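PDB 3K6J: protein F01G10.3, confirmed by transcript evidence from Caenorhabditis elegans, which probably acts as a zinc-containing, NAD+-dependent (3S)-3-hydroxyacyl-CoA dehydrogenase, the oxidoreductase part of a multifunctional enzyme. Local coordinates for residues F361-E375 with S429-N441. Sequence-based numbering, arbitrary orientation.
Sequences FMLYPTVNEGYRCIE and SAYIVADALKTAN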
loop_
_atom_site.group_PDB
_atom_site.type_symbol
_atom_site.label_atom_id
_atom_site.label_comp_id
_atom_site.label_asym_id
_atom_site.label_seq_id
_atom_site.Cartn_x
_atom_site.Cartn_y
_atom_site.Cartn_z
ATOM N N PHE A 361 0.372 -16.548 -15.173
ATOM C CA PHE A 361 1.661 -15.968 -15.567
ATOM C C PHE A 361 2.015 -14.764 -14.684
ATOM O O PHE A 361 3.184 -14.553 -14.337
ATOM C CB PHE A 361 1.610 -15.560 -17.046
ATOM C CG PHE A 361 2.956 -15.209 -17.643
ATOM C CD1 PHE A 361 3.847 -16.210 -18.046
ATOM C CD2 PHE A 361 3.328 -13.878 -17.836
ATOM C CE1 PHE A 361 5.099 -15.885 -18.622
ATOM C CE2 PHE A 361 4.581 -13.556 -18.391
ATOM C CZ PHE A 361 5.464 -14.577 -18.789
ATOM N N MET A 362 1.001 -13.983 -14.324
ATOM C CA MET A 362 1.191 -12.821 -13.431
ATOM C C MET A 362 1.225 -13.168 -11.940
ATOM O O MET A 362 2.096 -12.719 -11.227
ATOM C CB MET A 362 0.120 -11.751 -13.686
ATOM C CG MET A 362 0.485 -10.793 -14.814
ATOM S SD MET A 362 -0.881 -9.763 -15.388
ATOM C CE MET A 362 -2.104 -10.936 -15.902
ATOM N N LEU A 363 0.259 -13.957 -11.482
ATOM C CA LEU A 363 0.051 -14.160 -10.058
ATOM C C LEU A 363 0.894 -15.276 -9.410
ATOM O O LEU A 363 1.376 -15.114 -8.287
ATOM C CB LEU A 363 -1.442 -14.346 -9.780
ATOM C CG LEU A 363 -2.339 -13.112 -9.494
ATOM C CD1 LEU A 363 -1.891 -11.760 -10.075
ATOM C CD2 LEU A 363 -3.782 -13.414 -9.819
ATOM N N TYR A 364 1.086 -16.400 -10.099
ATOM C CA TYR A 364 1.852 -17.501 -9.517
ATOM C C TYR A 364 3.286 -17.099 -9.132
ATOM O O TYR A 364 3.733 -17.418 -8.049
ATOM C CB TYR A 364 1.864 -18.716 -10.463
ATOM C CG TYR A 364 0.542 -19.444 -10.567
ATOM C CD1 TYR A 364 -0.657 -18.850 -10.146
ATOM C CD2 TYR A 364 0.485 -20.731 -11.099
ATOM C CE1 TYR A 364 -1.875 -19.518 -10.254
ATOM C CE2 TYR A 364 -0.726 -21.415 -11.207
ATOM C CZ TYR A 364 -1.897 -20.795 -10.786
ATOM O OH TYR A 364 -3.081 -21.482 -10.901
ATOM N N PRO A 365 4.006 -16.381 -10.012
ATOM C CA PRO A 365 5.365 -15.943 -9.624
ATOM C C PRO A 365 5.376 -14.881 -8.515
ATOM O O PRO A 365 6.365 -14.735 -7.802
ATOM C CB PRO A 365 5.959 -15.364 -10.928
ATOM C CG PRO A 365 5.022 -15.803 -12.026
ATOM C CD PRO A 365 3.670 -15.997 -11.395
ATOM N N THR A 366 4.282 -14.135 -8.387
ATOM C CA THR A 366 4.157 -13.172 -7.303
ATOM C C THR A 366 3.957 -13.903 -5.984
ATOM O O THR A 366 4.632 -13.581 -4.966
ATOM C CB THR A 366 3.032 -12.194 -7.599
ATOM O OG1 THR A 366 3.294 -11.590 -8.865
ATOM C CG2 THR A 366 2.937 -11.115 -6.529
ATOM N N VAL A 367 3.086 -14.915 -5.996
ATOM C CA VAL A 367 2.890 -15.751 -4.811
ATOM C C VAL A 367 4.222 -16.363 -4.336
ATOM O O VAL A 367 4.550 -16.347 -3.142
ATOM C CB VAL A 367 1.831 -16.856 -5.029
ATOM C CG1 VAL A 367 1.797 -17.832 -3.819
ATOM C CG2 VAL A 367 0.458 -16.246 -5.271
ATOM N N ASN A 368 4.996 -16.869 -5.303
ATOM C CA ASN A 368 6.281 -17.491 -5.021
ATOM C C ASN A 368 7.273 -16.517 -4.381
ATOM O O ASN A 368 7.960 -16.889 -3.440
ATOM C CB ASN A 368 6.861 -18.136 -6.301
ATOM C CG ASN A 368 8.179 -18.841 -6.039
ATOM O OD1 ASN A 368 9.223 -18.425 -6.532
ATOM N ND2 ASN A 368 8.143 -19.868 -5.206
ATOM N N GLU A 369 7.350 -15.284 -4.896
ATOM C CA GLU A 369 8.157 -14.220 -4.294
ATOM C C GLU A 369 7.753 -13.885 -2.842
ATOM O O GLU A 369 8.606 -13.641 -1.985
ATOM C CB GLU A 369 8.124 -12.947 -5.155
ATOM C CG GLU A 369 8.922 -11.779 -4.561
ATOM C CD GLU A 369 10.434 -12.068 -4.493
ATOM O OE1 GLU A 369 11.146 -11.336 -3.781
ATOM O OE2 GLU A 369 10.919 -13.032 -5.125
ATOM N N GLY A 370 6.464 -13.891 -2.550
ATOM C CA GLY A 370 6.033 -13.772 -1.162
ATOM C C GLY A 370 6.680 -14.831 -0.281
ATOM O O GLY A 370 7.185 -14.526 0.802
ATOM N N TYR A 371 6.663 -16.088 -0.737
ATOM C CA TYR A 371 7.275 -17.176 0.053
ATOM C C TYR A 371 8.782 -16.990 0.172
ATOM O O TYR A 371 9.372 -17.263 1.198
ATOM C CB TYR A 371 6.888 -18.536 -0.513
ATOM C CG TYR A 371 5.516 -18.930 -0.040
ATOM C CD1 TYR A 371 4.405 -18.818 -0.866
ATOM C CD2 TYR A 371 5.330 -19.370 1.248
ATOM C CE1 TYR A 371 3.146 -19.168 -0.402
ATOM C CE2 TYR A 371 4.086 -19.719 1.718
ATOM C CZ TYR A 371 3.003 -19.612 0.904
ATOM O OH TYR A 371 1.775 -19.969 1.412
ATOM N N ARG A 372 9.387 -16.475 -0.884
ATOM C CA ARG A 372 10.772 -16.044 -0.860
ATOM C C ARG A 372 11.021 -15.015 0.267
ATOM O O ARG A 372 11.988 -15.152 1.019
ATOM C CB ARG A 372 11.121 -15.466 -2.230
ATOM C CG ARG A 372 12.532 -15.685 -2.681
ATOM C CD ARG A 372 12.816 -17.141 -2.852
ATOM N NE ARG A 372 12.994 -17.534 -4.240
ATOM C CZ ARG A 372 13.444 -18.733 -4.602
ATOM N NH1 ARG A 372 13.755 -19.641 -3.680
ATOM N NH2 ARG A 372 13.581 -19.031 -5.884
ATOM N N CYS A 373 10.158 -13.993 0.384
ATOM C CA CYS A 373 10.233 -13.023 1.509
ATOM C C CYS A 373 10.022 -13.665 2.867
ATOM O O CYS A 373 10.720 -13.331 3.834
ATOM C CB CYS A 373 9.212 -11.890 1.360
ATOM S SG CYS A 373 9.503 -10.829 -0.012
ATOM N N ILE A 374 9.038 -14.556 2.959
ATOM C CA ILE A 374 8.842 -15.295 4.198
ATOM C C ILE A 374 10.141 -16.052 4.627
ATOM O O ILE A 374 10.672 -15.810 5.720
ATOM C CB ILE A 374 7.632 -16.251 4.121
ATOM C CG1 ILE A 374 6.328 -15.459 3.976
ATOM C CG2 ILE A 374 7.569 -17.130 5.365
ATOM C CD1 ILE A 374 5.187 -16.285 3.445
ATOM N N GLU A 375 10.664 -16.923 3.766
ATOM C CA GLU A 375 11.823 -17.763 4.162
ATOM C C GLU A 375 13.109 -16.958 4.453
ATOM O O GLU A 375 14.006 -17.445 5.144
ATOM C CB GLU A 375 12.106 -18.863 3.130
ATOM C CG GLU A 375 12.725 -18.360 1.826
ATOM C CD GLU A 375 12.988 -19.476 0.805
ATOM O OE1 GLU A 375 12.564 -20.644 1.038
ATOM O OE2 GLU A 375 13.613 -19.172 -0.248
ATOM N N SER A 429 14.719 -16.296 -12.529
ATOM C CA SER A 429 14.524 -16.610 -11.102
ATOM C C SER A 429 13.060 -16.633 -10.653
ATOM O O SER A 429 12.707 -17.344 -9.723
ATOM C CB SER A 429 15.313 -15.635 -10.229
ATOM O OG SER A 429 14.988 -14.294 -10.555
ATOM N N ALA A 430 12.219 -15.861 -11.327
ATOM C CA ALA A 430 10.804 -15.771 -10.995
ATOM C C ALA A 430 10.100 -17.125 -10.954
ATOM O O ALA A 430 9.071 -17.267 -10.302
ATOM C CB ALA A 430 10.098 -14.838 -11.978
ATOM N N TYR A 431 10.660 -18.116 -11.650
ATOM C CA TYR A 431 10.042 -19.440 -11.753
ATOM C C TYR A 431 10.707 -20.495 -10.868
ATOM O O TYR A 431 10.228 -21.626 -10.788
ATOM C CB TYR A 431 10.014 -19.919 -13.209
ATOM C CG TYR A 431 9.459 -18.908 -14.189
ATOM C CD1 TYR A 431 8.180 -18.378 -14.022
ATOM C CD2 TYR A 431 10.203 -18.498 -15.298
ATOM C CE1 TYR A 431 7.658 -17.452 -14.917
ATOM C CE2 TYR A 431 9.691 -17.567 -16.207
ATOM C CZ TYR A 431 8.414 -17.048 -16.010
ATOM O OH TYR A 431 7.885 -16.123 -16.900
ATOM N N ILE A 432 11.812 -20.126 -10.218
ATOM C CA ILE A 432 12.496 -21.001 -9.260
ATOM C C ILE A 432 11.693 -21.064 -7.965
ATOM O O ILE A 432 11.657 -20.099 -7.193
ATOM C CB ILE A 432 13.917 -20.488 -8.941
ATOM C CG1 ILE A 432 14.669 -20.082 -10.229
ATOM C CG2 ILE A 432 14.674 -21.494 -8.017
ATOM C CD1 ILE A 432 15.537 -21.147 -10.861
ATOM N N VAL A 433 11.054 -22.201 -7.731
ATOM C CA VAL A 433 10.186 -22.382 -6.565
ATOM C C VAL A 433 10.934 -22.265 -5.229
ATOM O O VAL A 433 12.003 -22.842 -5.050
ATOM C CB VAL A 433 9.387 -23.712 -6.658
ATOM C CG1 VAL A 433 8.433 -23.877 -5.488
ATOM C CG2 VAL A 433 8.589 -23.750 -7.953
ATOM N N ALA A 434 10.363 -21.503 -4.295
ATOM C CA ALA A 434 10.927 -21.351 -2.950
ATOM C C ALA A 434 10.635 -22.558 -2.044
ATOM O O ALA A 434 9.536 -23.133 -2.096
ATOM C CB ALA A 434 10.398 -20.072 -2.303
ATOM N N ASP A 435 11.612 -22.921 -1.206
ATOM C CA ASP A 435 11.434 -23.980 -0.206
ATOM C C ASP A 435 10.235 -23.749 0.702
ATOM O O ASP A 435 9.523 -24.701 1.014
ATOM C CB ASP A 435 12.705 -24.175 0.638
ATOM C CG ASP A 435 13.865 -24.785 -0.163
ATOM O OD1 ASP A 435 13.604 -25.495 -1.152
ATOM O OD2 ASP A 435 15.043 -24.551 0.187
ATOM N N ALA A 436 9.991 -22.499 1.117
ATOM C CA ALA A 436 8.828 -22.196 1.986
ATOM C C ALA A 436 7.494 -22.441 1.274
ATOM O O ALA A 436 6.488 -22.765 1.907
ATOM C CB ALA A 436 8.894 -20.760 2.526
ATOM N N LEU A 437 7.485 -22.280 -0.043
ATOM C CA LEU A 437 6.276 -22.576 -0.817
ATOM C C LEU A 437 6.041 -24.090 -0.846
ATOM O O LEU A 437 4.946 -24.548 -0.493
ATOM C CB LEU A 437 6.341 -21.995 -2.243
ATOM C CG LEU A 437 4.996 -21.850 -2.979
ATOM C CD1 LEU A 437 5.132 -20.942 -4.204
ATOM C CD2 LEU A 437 4.422 -23.190 -3.397
ATOM N N LYS A 438 7.078 -24.837 -1.264
ATOM C CA LYS A 438 7.118 -26.325 -1.217
ATOM C C LYS A 438 6.678 -26.820 0.155
ATOM O O LYS A 438 5.821 -27.707 0.253
ATOM C CB LYS A 438 8.532 -26.865 -1.509
ATOM C CG LYS A 438 8.987 -26.814 -2.962
ATOM C CD LYS A 438 10.472 -26.459 -3.051
ATOM C CE LYS A 438 11.388 -27.683 -2.980
ATOM N NZ LYS A 438 11.951 -27.991 -4.331
ATOM N N THR A 439 7.249 -26.211 1.202
ATOM C CA THR A 439 6.902 -26.522 2.597
ATOM C C THR A 439 5.419 -26.340 2.893
ATOM O O THR A 439 4.768 -27.272 3.348
ATOM C CB THR A 439 7.770 -25.735 3.612
ATOM O OG1 THR A 439 9.077 -26.315 3.650
ATOM C CG2 THR A 439 7.150 -25.760 5.036
ATOM N N ALA A 440 4.885 -25.155 2.623
ATOM C CA ALA A 440 3.463 -24.894 2.862
ATOM C C ALA A 440 2.538 -25.778 1.998
ATOM O O ALA A 440 1.437 -26.106 2.418
ATOM C CB ALA A 440 3.157 -23.427 2.649
ATOM N N ASN A 441 2.993 -26.150 0.799
ATOM C CA ASN A 441 2.248 -27.077 -0.071
ATOM C C ASN A 441 2.074 -28.468 0.547
ATOM O O ASN A 441 0.962 -28.994 0.615
ATOM C CB ASN A 441 2.938 -27.222 -1.435
ATOM C CG ASN A 441 2.123 -28.067 -2.435
ATOM O OD1 ASN A 441 0.907 -28.257 -2.288
ATOM N ND2 ASN A 441 2.795 -28.551 -3.467
HETATM O O HOH W 1 8.728 -15.816 -8.193
#
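Tyr371 and Leu437 pack at the crossing of two helices in the mainly helical C-terminal part of this protein of the 3-hydroxyacyl-CoA dehydrogenase family, away from the zinc site. The axes of 361-375, on helix 355-375, and of the short C-terminal helix 435-440 pass 8.3 Å apart at 101°. Leu437 sets its CA over one face of the Tyr371 ring, 4.1 Å from the ring centroid, in a CH-pi contact, while its CG rests against Tyr371 CD1 at 3.7 Å. Tyr371 reaches this place with CG anti to its carbonyl carbon (chi1 -81°), which lays the ring along the terminal helix. Ala436 packs against its CD2 side and the methyl of Ala440 lies 3.9 Å from CE2; the hydroxyl goes on to a hydrogen bond with Trp395. With the ring cut back to an alanine here, a gap would probably open beside Leu437 and Ala440, and Trp395 NE1 would lose its hydroxyl partner. Asn368, one turn earlier on the long helix, points its amide at the bend 432-434, and its CB meets Leu437 CD1 at 3.9 Å; Leu418 of helix 412-424 also touches Asn368 and Val433. The methyl of Ala434, the N-cap residue, fits between Tyr371 CB and the bent side chain of Arg372, whose guanidinium has Ala434 N over one face. A long, weak salt bridge joins Arg372 to Glu375. At the other end of the contact Pro365 packs on Ala430 and Tyr431, and a water bridges Pro365 O and Ala430 O. Tyr431 brings its hydroxyl to the Phe361 ring and hydrogen-bonds Gln247 of helix 234-253. Near the start of the terminal helix, Ala436 N donates to Glu375 OE1 at 3.2 Å, meeting the oxygen on its anti side, 34° out of the carboxylate plane.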